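Local structure of kappa-carrageenase (Pseudoalteromonas carrageenovora, 5OCQ) at residues H66-W71 and Y82-T87; R236-Q241 and S250-A255. The protein cleaves kappa-carrageenan internally, hydrolysing the beta-1,4 linkages between D-galactose 4-sulfate and 3,6-anhydro-D-galactose. The protein carries 1 engineered substitution. All coordinates share one frame; numbering follows the deposited sequence.

Interaction 1 (H66-W71 and Y82-T87); sequences HQRTFW and YPLYYT. With 9RN (3,6-anhydro-alpha-D-galactopyranose), chain C.
H66 pairs with L84 and R68 with Y82 as antiparallel hydrogen-bonded pairs, with Q67 and P83 forming the non-hydrogen-bonded pair between them. The short segment axes run 127° apart, well off strictly antiparallel. H66 N donates to L84 O at 3.0 Å, and L84 N returns a nearly straight bond of 2.9 Å to H66 O. On the face carrying these paired side chains, L84 CD1 sits over one face of the R68 guanidinium, 3.6 Å from NE of R68. S44 accepts from that NE and also bonds H66 NE2, while the H66 ring turns its CE1 edge to Y86 O at 3.2 Å. With CG anti to the backbone N (chi1 173°), the F70 ring is carried over Y82 in an offset stack, centroids 4.1 Å apart and planes at 12°. Farther along, W71 lays a ring face against the anhydrogalactose, its CE2 3.5 Å from C2 of 9RN. Replacing this tryptophan by alanine would probably deprive the sugar of its flat packing surface and let it shift in the groove. This is a beta hairpin of the GH16 jelly roll, ending in an aromatic sugar-binding platform.

Interaction 2 (R236-Q241 and S250-A255); sequences RAPHTQ and SANKSA. With G4S (4-O-sulfo-beta-D-galactopyranose), chain B.
H239 and N252 meet because the H239 CG lies anti to the carbonyl carbon (chi1 -57°) and the twist about CB-CG (chi2 -61°) brings ND1 to face N252 O, while N252 carries CG anti to its own backbone N (chi1 -179°), bringing its amide up to the imidazole. ND1 of H239 donates to N252 O at 3.0 Å; the bond is nearly straight and lies in the ring plane, but the donor stands well above the plane of the carbonyl. Beside it, H239 CE1 is 3.3 Å from N252 OD1, the ring and amide planes almost perpendicular. The same OD1 accepts from S254 N, closing an Asx turn that helps fix the amide's rotation.

S250 makes the second link. Its OG donates a short 2.6 Å bond to P238 O, on a lone pair in the carbonyl plane, and accepts from N252 N at 3.1 Å, an ST turn. One oxygen thus serves as donor to P238 O and acceptor from N252 N, which fixes the rotation of the hydroxyl, and S250 N adds a bond to H239 O. P238, which follows a cis peptide, places its CG over the centre of the H239 ring and 3.6 Å from N252 ND2.

R236, important for substrate recognition, reaches the other way: its NH1 donates to sulfate oxygen O9 of G4S at 3.0 Å, and NH2 salt-bridges the engineered D144, at the proton-donor position. Segment 236-241 runs from strand 227-235 into strand 240-243, which pairs with 246-249; the loop 250-255 then leads on toward strand 260-272, with Y86 and F258 meeting the H239 ring.

How the interactions relate
From the N terminus, strand 56-72 turns back into strand 77-97, and interaction 1 closes that hairpin. Interaction 2 comes much later, after strand 227-235: it closes the excursion through the small 240-243/246-249 hairpin. The two are in series, neither nested nor crossed, yet they touch in space with centres about 13 Å apart. Y86, on the second strand of interaction 1, links them: its OH lies 2.8 Å from S254 O, a probable hydrogen bond. Strand 246-249 also packs P249 against Y82, L84 and Y85. Together they join the long hairpin to the loop region beside the substrate, each sending one residue, W71 or R236, to the bound oligosaccharide.

Interaction 1 (H66-W71 and Y82-T87)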
loop_
_atom_site.group_PDB
_atom_site.type_symbol
_atom_site.label_atom_id
_atom_site.label_comp_id
_atom_site.label_asym_id
_atom_site.label_seq_id
_atom_site.Cartn_x
_atom_site.Cartn_y
_atom_site.Cartn_z
ATOM N N HIS A 66 1.776 -23.531 -1.445
ATOM C CA HIS A 66 1.961 -23.670 0.031
ATOM C C HIS A 66 0.559 -23.690 0.621
ATOM O O HIS A 66 -0.421 -23.695 -0.123
ATOM C CB HIS A 66 2.871 -22.542 0.520
ATOM C CG HIS A 66 2.223 -21.213 0.460
ATOM N ND1 HIS A 66 2.106 -20.477 -0.681
ATOM C CD2 HIS A 66 1.661 -20.459 1.454
ATOM C CE1 HIS A 66 1.520 -19.316 -0.413
ATOM N NE2 HIS A 66 1.245 -19.286 0.870
ATOM N N GLN A 67 0.447 -23.724 1.921
ATOM C CA GLN A 67 -0.793 -23.589 2.584
ATOM C C GLN A 67 -0.623 -22.824 3.894
ATOM O O GLN A 67 0.505 -22.752 4.393
ATOM C CB GLN A 67 -1.414 -24.983 2.897
ATOM C CG GLN A 67 -0.625 -25.781 3.944
ATOM C CD GLN A 67 -0.914 -27.275 3.915
ATOM O OE1 GLN A 67 -0.757 -27.879 2.875
ATOM N NE2 GLN A 67 -1.539 -27.819 4.964
ATOM N N ARG A 68 -1.691 -22.193 4.347
ATOM C CA ARG A 68 -1.726 -21.540 5.647
ATOM C C ARG A 68 -3.185 -21.374 6.081
ATOM O O ARG A 68 -4.124 -21.658 5.299
ATOM C CB ARG A 68 -0.990 -20.181 5.520
ATOM C CG ARG A 68 -1.685 -19.135 4.591
ATOM C CD ARG A 68 -1.250 -17.701 4.894
ATOM N NE ARG A 68 -1.654 -16.693 3.894
ATOM C CZ ARG A 68 -2.809 -16.058 3.855
ATOM N NH1 ARG A 68 -3.808 -16.389 4.644
ATOM N NH2 ARG A 68 -3.097 -15.189 2.908
ATOM N N THR A 69 -3.396 -20.869 7.294
ATOM C CA THR A 69 -4.735 -20.581 7.697
ATOM C C THR A 69 -5.261 -19.327 6.979
ATOM O O THR A 69 -4.548 -18.342 6.860
ATOM C CB THR A 69 -4.747 -20.447 9.249
ATOM O OG1 THR A 69 -4.455 -21.761 9.831
ATOM C CG2 THR A 69 -6.137 -20.100 9.697
ATOM N N PHE A 70 -6.499 -19.356 6.473
ATOM C CA PHE A 70 -7.027 -18.309 5.542
ATOM C C PHE A 70 -8.390 -17.802 6.079
ATOM O O PHE A 70 -9.245 -18.626 6.455
ATOM C CB PHE A 70 -7.190 -18.931 4.172
ATOM C CG PHE A 70 -7.870 -18.051 3.118
ATOM C CD1 PHE A 70 -7.155 -17.109 2.443
ATOM C CD2 PHE A 70 -9.209 -18.279 2.806
ATOM C CE1 PHE A 70 -7.738 -16.327 1.465
ATOM C CE2 PHE A 70 -9.843 -17.479 1.799
ATOM C CZ PHE A 70 -9.086 -16.492 1.169
ATOM N N TRP A 71 -8.555 -16.485 6.139
ATOM C CA TRP A 71 -9.836 -15.923 6.541
ATOM C C TRP A 71 -10.832 -15.936 5.336
ATOM O O TRP A 71 -10.562 -15.299 4.293
ATOM C CB TRP A 71 -9.698 -14.481 7.017
ATOM C CG TRP A 71 -11.013 -13.764 7.287
ATOM C CD1 TRP A 71 -11.450 -12.679 6.655
ATOM C CD2 TRP A 71 -11.984 -14.104 8.277
ATOM N NE1 TRP A 71 -12.663 -12.296 7.171
ATOM C CE2 TRP A 71 -13.031 -13.153 8.169
ATOM C CE3 TRP A 71 -12.065 -15.097 9.264
ATOM C CZ2 TRP A 71 -14.145 -13.179 9.056
ATOM C CZ3 TRP A 71 -13.176 -15.131 10.132
ATOM C CH2 TRP A 71 -14.200 -14.159 10.001
ATOM N N TYR A 82 -5.319 -24.071 4.103
ATOM C CA TYR A 82 -5.934 -23.556 2.832
ATOM C C TYR A 82 -4.833 -23.440 1.798
ATOM O O TYR A 82 -3.801 -22.804 1.992
ATOM C CB TYR A 82 -6.596 -22.276 3.130
ATOM C CG TYR A 82 -7.510 -21.732 2.055
ATOM C CD1 TYR A 82 -8.833 -22.067 2.044
ATOM C CD2 TYR A 82 -7.039 -20.882 1.081
ATOM C CE1 TYR A 82 -9.691 -21.534 1.048
ATOM C CE2 TYR A 82 -7.845 -20.428 0.044
ATOM C CZ TYR A 82 -9.160 -20.774 0.046
ATOM O OH TYR A 82 -9.983 -20.190 -0.934
ATOM N N PRO A 83 -4.988 -24.057 0.626
ATOM C CA PRO A 83 -3.938 -24.013 -0.402
ATOM C C PRO A 83 -3.886 -22.665 -1.089
ATOM O O PRO A 83 -4.962 -22.093 -1.461
ATOM C CB PRO A 83 -4.284 -25.141 -1.401
ATOM C CG PRO A 83 -5.655 -25.443 -1.077
ATOM C CD PRO A 83 -6.090 -24.998 0.283
ATOM N N LEU A 84 -2.673 -22.154 -1.210
ATOM C CA LEU A 84 -2.378 -20.931 -1.945
ATOM C C LEU A 84 -1.237 -21.113 -2.893
ATOM O O LEU A 84 -0.513 -22.110 -2.793
ATOM C CB LEU A 84 -2.125 -19.764 -0.940
ATOM C CG LEU A 84 -3.300 -19.403 -0.021
ATOM C CD1 LEU A 84 -2.776 -18.284 0.905
ATOM C CD2 LEU A 84 -4.437 -18.793 -0.792
ATOM N N TYR A 85 -1.101 -20.197 -3.843
ATOM C CA TYR A 85 -0.251 -20.449 -4.995
ATOM C C TYR A 85 0.876 -19.470 -5.206
ATOM O O TYR A 85 1.815 -19.771 -6.041
ATOM C CB TYR A 85 -1.140 -20.555 -6.270
ATOM C CG TYR A 85 -2.296 -21.521 -6.037
ATOM C CD1 TYR A 85 -2.092 -22.900 -5.914
ATOM C CD2 TYR A 85 -3.605 -21.005 -5.893
ATOM C CE1 TYR A 85 -3.191 -23.743 -5.594
ATOM C CE2 TYR A 85 -4.657 -21.834 -5.593
ATOM C CZ TYR A 85 -4.417 -23.213 -5.476
ATOM O OH TYR A 85 -5.549 -24.011 -5.231
ATOM N N TYR A 86 0.930 -18.325 -4.503
ATOM C CA TYR A 86 1.943 -17.293 -4.733
ATOM C C TYR A 86 2.505 -16.768 -3.384
ATOM O O TYR A 86 1.796 -16.771 -2.346
ATOM C CB TYR A 86 1.402 -16.108 -5.485
ATOM C CG TYR A 86 0.920 -16.478 -6.888
ATOM C CD1 TYR A 86 1.799 -16.432 -7.955
ATOM C CD2 TYR A 86 -0.392 -16.880 -7.081
ATOM C CE1 TYR A 86 1.332 -16.821 -9.250
ATOM C CE2 TYR A 86 -0.837 -17.314 -8.318
ATOM C CZ TYR A 86 0.027 -17.235 -9.383
ATOM O OH TYR A 86 -0.392 -17.691 -10.700
ATOM N N THR A 87 3.779 -16.451 -3.373
ATOM C CA THR A 87 4.364 -15.776 -2.260
ATOM C C THR A 87 4.822 -14.389 -2.721
ATOM O O THR A 87 5.084 -14.190 -3.890
ATOM C CB THR A 87 5.520 -16.559 -1.582
ATOM O OG1 THR A 87 6.636 -16.712 -2.496
ATOM C CG2 THR A 87 5.009 -17.872 -1.014
HETATM C C2 9RN C . -11.330 -10.891 10.210
HETATM C C4 9RN C . -10.638 -11.028 12.569
HETATM C C5 9RN C . -9.270 -10.543 12.172
HETATM C C6 9RN C . -8.583 -11.714 11.521
HETATM O O4 9RN C . -10.604 -11.953 13.646
HETATM O O5 9RN C . -9.571 -9.526 11.155
HETATM O O3 9RN C . -9.717 -12.509 11.052
HETATM C C3 9RN C . -10.967 -11.838 11.361
HETATM O O2 9RN C . -12.581 -10.158 10.332
HETATM C C1 9RN C . -10.152 -9.991 9.921
HETATM O O1 9RN C . -10.564 -8.867 9.119
#

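Interaction 2 (R236-Q241 and S250-A255)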
loop_
_atom_site.group_PDB
_atom_site.type_symbol
_atom_site.label_atom_id
_atom_site.label_comp_id
_atom_site.label_asym_id
_atom_site.label_seq_id
_atom_site.Cartn_x
_atom_site.Cartn_y
_atom_site.Cartn_z
ATOM N N ARG A 236 -3.298 -9.766 -8.324
ATOM C CA ARG A 236 -4.523 -9.234 -8.925
ATOM C C ARG A 236 -5.056 -10.184 -10.032
ATOM O O ARG A 236 -4.412 -11.177 -10.360
ATOM C CB ARG A 236 -4.312 -7.811 -9.458
ATOM C CG ARG A 236 -3.902 -6.746 -8.433
ATOM C CD ARG A 236 -5.001 -6.367 -7.478
ATOM N NE ARG A 236 -4.555 -5.269 -6.616
ATOM C CZ ARG A 236 -3.916 -5.371 -5.453
ATOM N NH1 ARG A 236 -3.603 -6.549 -4.966
ATOM N NH2 ARG A 236 -3.549 -4.251 -4.830
ATOM N N ALA A 237 -6.177 -9.790 -10.636
ATOM C CA ALA A 237 -6.680 -10.525 -11.819
ATOM C C ALA A 237 -5.560 -10.699 -12.837
ATOM O O ALA A 237 -4.748 -9.762 -13.051
ATOM C CB ALA A 237 -7.866 -9.786 -12.393
ATOM N N PRO A 238 -5.392 -11.890 -13.426
ATOM C CA PRO A 238 -6.351 -12.993 -13.440
ATOM C C PRO A 238 -6.218 -14.033 -12.336
ATOM O O PRO A 238 -6.941 -15.080 -12.382
ATOM C CB PRO A 238 -6.077 -13.644 -14.822
ATOM C CG PRO A 238 -4.626 -13.451 -15.014
ATOM C CD PRO A 238 -4.329 -12.091 -14.432
ATOM N N HIS A 239 -5.403 -13.735 -11.290
ATOM C CA HIS A 239 -5.099 -14.754 -10.330
ATOM C C HIS A 239 -5.945 -14.622 -9.066
ATOM O O HIS A 239 -5.785 -15.425 -8.129
ATOM C CB HIS A 239 -3.643 -14.576 -9.947
ATOM C CG HIS A 239 -2.723 -14.630 -11.123
ATOM N ND1 HIS A 239 -2.634 -15.747 -11.918
ATOM C CD2 HIS A 239 -1.874 -13.720 -11.644
ATOM C CE1 HIS A 239 -1.734 -15.521 -12.867
ATOM N NE2 HIS A 239 -1.278 -14.300 -12.728
ATOM N N THR A 240 -6.841 -13.641 -9.076
ATOM C CA THR A 240 -7.784 -13.367 -7.942
ATOM C C THR A 240 -9.237 -13.177 -8.317
ATOM O O THR A 240 -9.503 -12.812 -9.503
ATOM C CB THR A 240 -7.343 -12.069 -7.212
ATOM O OG1 THR A 240 -7.405 -10.929 -8.082
ATOM C CG2 THR A 240 -5.961 -12.180 -6.670
ATOM N N GLN A 241 -10.149 -13.433 -7.380
ATOM C CA GLN A 241 -11.544 -12.985 -7.431
ATOM C C GLN A 241 -11.780 -12.005 -6.231
ATOM O O GLN A 241 -11.096 -12.092 -5.202
ATOM C CB GLN A 241 -12.478 -14.165 -7.228
ATOM C CG GLN A 241 -12.247 -15.398 -7.972
ATOM C CD GLN A 241 -12.501 -15.220 -9.466
ATOM O OE1 GLN A 241 -12.764 -14.111 -9.946
ATOM N NE2 GLN A 241 -12.329 -16.291 -10.217
ATOM N N SER A 250 -8.290 -17.370 -7.812
ATOM C CA SER A 250 -9.013 -17.871 -9.002
ATOM C C SER A 250 -8.468 -19.267 -9.405
ATOM O O SER A 250 -7.575 -19.834 -8.779
ATOM C CB SER A 250 -8.825 -16.853 -10.120
ATOM O OG SER A 250 -7.578 -17.025 -10.742
ATOM N N ALA A 251 -8.962 -19.776 -10.540
ATOM C CA ALA A 251 -8.381 -21.063 -11.005
ATOM C C ALA A 251 -7.194 -20.880 -11.936
ATOM O O ALA A 251 -6.592 -21.845 -12.368
ATOM C CB ALA A 251 -9.476 -21.945 -11.627
ATOM N N ASN A 252 -6.791 -19.637 -12.204
ATOM C CA ASN A 252 -5.591 -19.344 -12.949
ATOM C C ASN A 252 -4.364 -19.227 -12.000
ATOM O O ASN A 252 -4.245 -18.204 -11.293
ATOM C CB ASN A 252 -5.738 -18.072 -13.714
ATOM C CG ASN A 252 -4.496 -17.726 -14.540
ATOM O OD1 ASN A 252 -3.361 -18.114 -14.223
ATOM N ND2 ASN A 252 -4.717 -17.009 -15.670
ATOM N N LYS A 253 -3.560 -20.291 -12.000
ATOM C CA LYS A 253 -2.322 -20.449 -11.166
ATOM C C LYS A 253 -1.092 -20.517 -12.057
ATOM O O LYS A 253 -0.142 -21.167 -11.775
ATOM C CB LYS A 253 -2.350 -21.762 -10.336
ATOM C CG LYS A 253 -3.702 -22.145 -9.846
ATOM C CD LYS A 253 -3.811 -23.563 -9.277
ATOM C CE LYS A 253 -5.317 -23.945 -9.103
ATOM N NZ LYS A 253 -6.214 -22.967 -8.398
ATOM N N SER A 254 -1.125 -19.795 -13.164
ATOM C CA SER A 254 -0.035 -19.840 -14.101
ATOM C C SER A 254 1.280 -19.369 -13.518
ATOM O O SER A 254 1.312 -18.390 -12.759
ATOM C CB SER A 254 -0.417 -18.996 -15.304
ATOM O OG SER A 254 0.653 -18.937 -16.208
ATOM N N ALA A 255 2.382 -20.040 -13.873
ATOM C CA ALA A 255 3.727 -19.584 -13.522
ATOM C C ALA A 255 4.342 -18.592 -14.565
ATOM O O ALA A 255 5.434 -18.066 -14.369
ATOM C CB ALA A 255 4.655 -20.764 -13.354
HETATM C C1 G4S B . -6.156 -1.616 -0.285
HETATM C C2 G4S B . -6.397 -2.769 0.679
HETATM C C3 G4S B . -5.156 -3.160 1.510
HETATM C C4 G4S B . -3.957 -3.269 0.544
HETATM C C5 G4S B . -3.786 -1.947 -0.232
HETATM C C6 G4S B . -2.545 -1.810 -1.069
HETATM O O1 G4S B . -7.239 -1.631 -1.261
HETATM O O2 G4S B . -7.419 -2.363 1.664
HETATM O O4 G4S B . -4.343 -4.275 -0.416
HETATM O O5 G4S B . -4.950 -1.794 -1.091
HETATM O O6 G4S B . -2.629 -2.566 -2.292
HETATM S S G4S B . -3.618 -5.765 -0.567
HETATM O O7 G4S B . -2.240 -5.664 -0.014
HETATM O O8 G4S B . -4.516 -6.699 0.215
HETATM O O9 G4S B . -3.588 -5.946 -2.031
#